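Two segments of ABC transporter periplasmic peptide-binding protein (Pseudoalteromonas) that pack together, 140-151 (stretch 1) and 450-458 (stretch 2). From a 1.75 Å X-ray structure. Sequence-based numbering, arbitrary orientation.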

# COMPACT_ATOMS: atom_id res chain seq x y z
N TYR A 140 -13.98 1.30 -0.50
CA TYR A 140 -13.05 0.17 -0.41
C TYR A 140 -11.96 0.38 -1.44
O TYR A 140 -11.98 -0.22 -2.51
N PRO A 141 -11.00 1.28 -1.13
CA PRO A 141 -10.14 1.88 -2.16
C PRO A 141 -9.31 0.89 -2.98
O PRO A 141 -9.29 1.02 -4.20
N TYR A 142 -8.64 -0.08 -2.37
CA TYR A 142 -7.87 -1.01 -3.19
C TYR A 142 -8.79 -1.68 -4.21
O TYR A 142 -8.54 -1.70 -5.41
N PHE A 143 -9.88 -2.23 -3.70
CA PHE A 143 -10.80 -3.01 -4.50
C PHE A 143 -11.52 -2.20 -5.58
O PHE A 143 -11.63 -2.63 -6.72
N GLN A 144 -12.00 -1.02 -5.23
CA GLN A 144 -12.60 -0.16 -6.24
C GLN A 144 -11.58 0.24 -7.31
O GLN A 144 -11.90 0.26 -8.49
N SER A 145 -10.35 0.50 -6.90
CA SER A 145 -9.29 0.87 -7.85
C SER A 145 -9.00 -0.20 -8.90
O SER A 145 -8.67 0.11 -10.03
N VAL A 146 -9.10 -1.47 -8.53
CA VAL A 146 -8.83 -2.53 -9.48
C VAL A 146 -10.12 -3.11 -10.08
O VAL A 146 -10.07 -4.09 -10.83
N GLY A 147 -11.25 -2.51 -9.75
CA GLY A 147 -12.51 -2.83 -10.39
C GLY A 147 -13.21 -4.11 -9.97
O GLY A 147 -13.65 -4.89 -10.81
N ILE A 148 -13.31 -4.31 -8.66
CA ILE A 148 -14.09 -5.42 -8.13
C ILE A 148 -15.45 -5.49 -8.83
O ILE A 148 -15.85 -6.54 -9.32
N ASP A 149 -16.14 -4.34 -8.84
CA ASP A 149 -17.43 -4.14 -9.48
C ASP A 149 -17.62 -4.97 -10.73
O ASP A 149 -18.48 -5.84 -10.79
N GLN A 150 -16.80 -4.67 -11.72
CA GLN A 150 -16.90 -5.33 -13.01
C GLN A 150 -16.20 -6.68 -12.97
O GLN A 150 -15.89 -7.26 -14.01
N LEU A 151 -15.97 -7.20 -11.77
CA LEU A 151 -15.31 -8.50 -11.64
C LEU A 151 -16.15 -9.59 -10.99
O LEU A 151 -16.43 -10.61 -11.63
N CYS A 450 -8.26 4.32 -14.88
CA CYS A 450 -9.44 5.17 -14.74
C CYS A 450 -10.21 4.87 -13.46
O CYS A 450 -10.60 5.78 -12.74
N THR A 451 -10.40 3.59 -13.16
CA THR A 451 -11.04 3.21 -11.91
C THR A 451 -10.25 3.71 -10.69
O THR A 451 -10.84 4.11 -9.68
N ALA A 452 -8.92 3.70 -10.79
CA ALA A 452 -8.08 4.24 -9.72
C ALA A 452 -8.37 5.73 -9.54
O ALA A 452 -8.50 6.22 -8.42
N THR A 453 -8.49 6.44 -10.66
CA THR A 453 -8.77 7.87 -10.65
C THR A 453 -10.13 8.15 -10.05
O THR A 453 -10.29 9.08 -9.26
N PHE A 454 -11.12 7.34 -10.42
CA PHE A 454 -12.49 7.52 -9.91
C PHE A 454 -12.59 7.24 -8.41
O PHE A 454 -13.51 7.72 -7.74
N SER A 455 -11.64 6.48 -7.89
CA SER A 455 -11.60 6.17 -6.46
C SER A 455 -10.79 7.17 -5.65
O SER A 455 -10.68 7.05 -4.44
N GLY A 456 -10.24 8.17 -6.31
CA GLY A 456 -9.46 9.18 -5.62
C GLY A 456 -8.10 8.66 -5.20
O GLY A 456 -7.52 9.16 -4.23
N LYS A 457 -7.58 7.68 -5.94
CA LYS A 457 -6.31 7.05 -5.58
C LYS A 457 -5.20 7.26 -6.61
O LYS A 457 -4.11 6.71 -6.49
N ASN A 458 -5.49 8.04 -7.64
CA ASN A 458 -4.53 8.32 -8.70
C ASN A 458 -3.95 9.72 -8.53
O ASN A 458 -4.62 10.70 -8.84

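Helical segments 450-454 and 141-145 pack with their N-to-C directions 140° apart, so they run roughly antiparallel. Their axes approach to 8.4 Å. The backbones come nearest at Ser-145 and Ala-452, whose CA atoms lie 4.0 Å apart. Both residues here carry small side chains.

Stretch 2 begins with Cys-450, which points away and takes no part in the contact. It is covalently bonded to a group elsewhere in the structure.

Thr-451 points toward stretch 1 in the p rotamer. Its OG1 donates a hydrogen bond to Ser-145 O at 2.6 Å, the only hydrogen bond between the stretches. No backbone N-H within stretch 1 bonds to this carbonyl, and the Thr-451 hydroxyl supplies a donor. The CB of Thr-451 rests 3.7 Å from Gln-144 O. Its methyl CG2 lies 4.0 Å from OE1 of Gln-150, which is in the m rotamer and largely exposed. Gly-147 also borders this threonine. Its positive phi suits glycine, and it closes the helix in a Schellman motif.

Ala-452 points sideways. Its CB sits 4.3 Å from the CB of Ser-145.

Thr-453 points away, in the m rotamer. Its OG1 accepts a hydrogen bond from ND2 of Asn-458 at 2.7 Å, within stretch 2. Phe-454, also m, points sideways and does not reach stretch 1.

Ser-455 points toward stretch 1, again in the m rotamer. Its OG donates to Thr-451 O at 2.9 Å, back into the helix. The same OG packs 3.4 Å from CB of Gln-144, whose side chain is m, then t at chi2. The CB of Ser-455 lies 3.7 Å from OG of Ser-145. Ser-145 is m as well, and its OG donates to Pro-141 O at 2.8 Å. Both serine hydroxyls therefore bond within their own stretches, and they meet the other stretch through van der Waals contact.

Gly-456 has no side chain and makes no contact across. Its positive phi marks the Schellman turn that ends helix 450-454.

Lys-457 follows that turn and points toward stretch 1. Its rotamer is m, m, t, t. The CB lies 3.7 Å from OG of Ser-145. Farther out, CE packs 3.5 Å from CB of Pro-141, which points toward stretch 2 from the first turn of its helix. The aliphatic chain of the lysine thus spans from Ser-145 to Pro-141.

Asn-458 points sideways in the t rotamer and stays clear of stretch 1. On the other helix, Tyr-142 and Phe-143 point away from the contact.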

# COMPACT_ATOMS: atom_id res chain seq x y z
CB TYR A 140 -13.81 -1.14 -0.65
CG TYR A 140 -15.07 -1.24 0.19
CD1 TYR A 140 -15.00 -1.37 1.57
CD2 TYR A 140 -16.34 -1.18 -0.39
CE1 TYR A 140 -16.14 -1.44 2.35
CE2 TYR A 140 -17.49 -1.26 0.38
CZ TYR A 140 -17.38 -1.39 1.76
OH TYR A 140 -18.51 -1.46 2.55
CB PRO A 141 -9.26 2.86 -1.38
CG PRO A 141 -9.40 2.48 0.06
CD PRO A 141 -10.72 1.81 0.22
CB TYR A 142 -7.16 -2.08 -2.35
CG TYR A 142 -6.31 -2.96 -3.24
CD1 TYR A 142 -5.10 -2.50 -3.73
CD2 TYR A 142 -6.75 -4.21 -3.65
CE1 TYR A 142 -4.34 -3.26 -4.57
CE2 TYR A 142 -5.99 -4.99 -4.49
CZ TYR A 142 -4.79 -4.50 -4.96
OH TYR A 142 -4.01 -5.26 -5.80
CB PHE A 143 -11.78 -3.71 -3.58
CG PHE A 143 -11.11 -4.68 -2.63
CD1 PHE A 143 -10.57 -5.87 -3.11
CD2 PHE A 143 -11.02 -4.40 -1.28
CE1 PHE A 143 -9.96 -6.78 -2.24
CE2 PHE A 143 -10.42 -5.30 -0.40
CZ PHE A 143 -9.89 -6.49 -0.88
CB GLN A 144 -13.27 1.05 -5.58
CG GLN A 144 -14.27 0.63 -4.50
CD GLN A 144 -14.83 1.79 -3.66
OE1 GLN A 144 -14.28 2.89 -3.64
NE2 GLN A 144 -15.93 1.52 -2.96
CB SER A 145 -7.99 1.21 -7.11
OG SER A 145 -8.15 2.39 -6.35
CB VAL A 146 -7.99 -3.65 -8.87
CG1 VAL A 146 -6.68 -3.08 -8.34
CG2 VAL A 146 -8.78 -4.36 -7.77
CB ILE A 148 -14.22 -5.34 -6.59
CG1 ILE A 148 -14.17 -6.74 -5.98
CG2 ILE A 148 -15.45 -4.55 -6.14
CD1 ILE A 148 -12.82 -7.41 -6.15
CB ASP A 149 -17.56 -2.67 -9.91
CG ASP A 149 -18.97 -2.14 -9.78
OD1 ASP A 149 -19.81 -2.43 -10.65
OD2 ASP A 149 -19.22 -1.42 -8.79
CB GLN A 150 -16.31 -4.45 -14.11
CG GLN A 150 -16.85 -3.03 -14.09
CD GLN A 150 -15.86 -2.02 -14.63
OE1 GLN A 150 -15.23 -1.28 -13.87
NE2 GLN A 150 -15.73 -1.97 -15.95
CB LEU A 151 -13.98 -8.38 -10.91
CG LEU A 151 -13.20 -9.68 -11.10
CD1 LEU A 151 -12.94 -9.89 -12.57
CD2 LEU A 151 -11.90 -9.65 -10.35
CB CYS A 450 -10.34 5.08 -15.96
SG CYS A 450 -9.66 5.97 -17.40
CB THR A 451 -11.27 1.70 -11.81
OG1 THR A 451 -10.05 1.00 -12.06
CG2 THR A 451 -12.27 1.26 -12.84
CB ALA A 452 -6.59 4.01 -10.02
CB THR A 453 -8.72 8.46 -12.06
OG1 THR A 453 -7.46 8.18 -12.66
CG2 THR A 453 -8.93 9.97 -12.01
CB PHE A 454 -13.50 6.68 -10.71
CG PHE A 454 -13.48 6.96 -12.19
CD1 PHE A 454 -12.98 8.15 -12.69
CD2 PHE A 454 -13.96 6.02 -13.09
CE1 PHE A 454 -12.95 8.40 -14.05
CE2 PHE A 454 -13.93 6.25 -14.46
CZ PHE A 454 -13.43 7.45 -14.94
CB SER A 455 -11.05 4.76 -6.25
OG SER A 455 -11.85 3.82 -6.95
CB LYS A 457 -6.52 5.57 -5.29
CG LYS A 457 -7.31 5.32 -3.99
CD LYS A 457 -6.78 6.18 -2.85
CE LYS A 457 -7.21 5.66 -1.50
NZ LYS A 457 -6.85 6.63 -0.43
CB ASN A 458 -5.23 8.20 -10.05
CG ASN A 458 -4.31 8.45 -11.22
OD1 ASN A 458 -3.21 8.97 -11.06
ND2 ASN A 458 -4.76 8.09 -12.41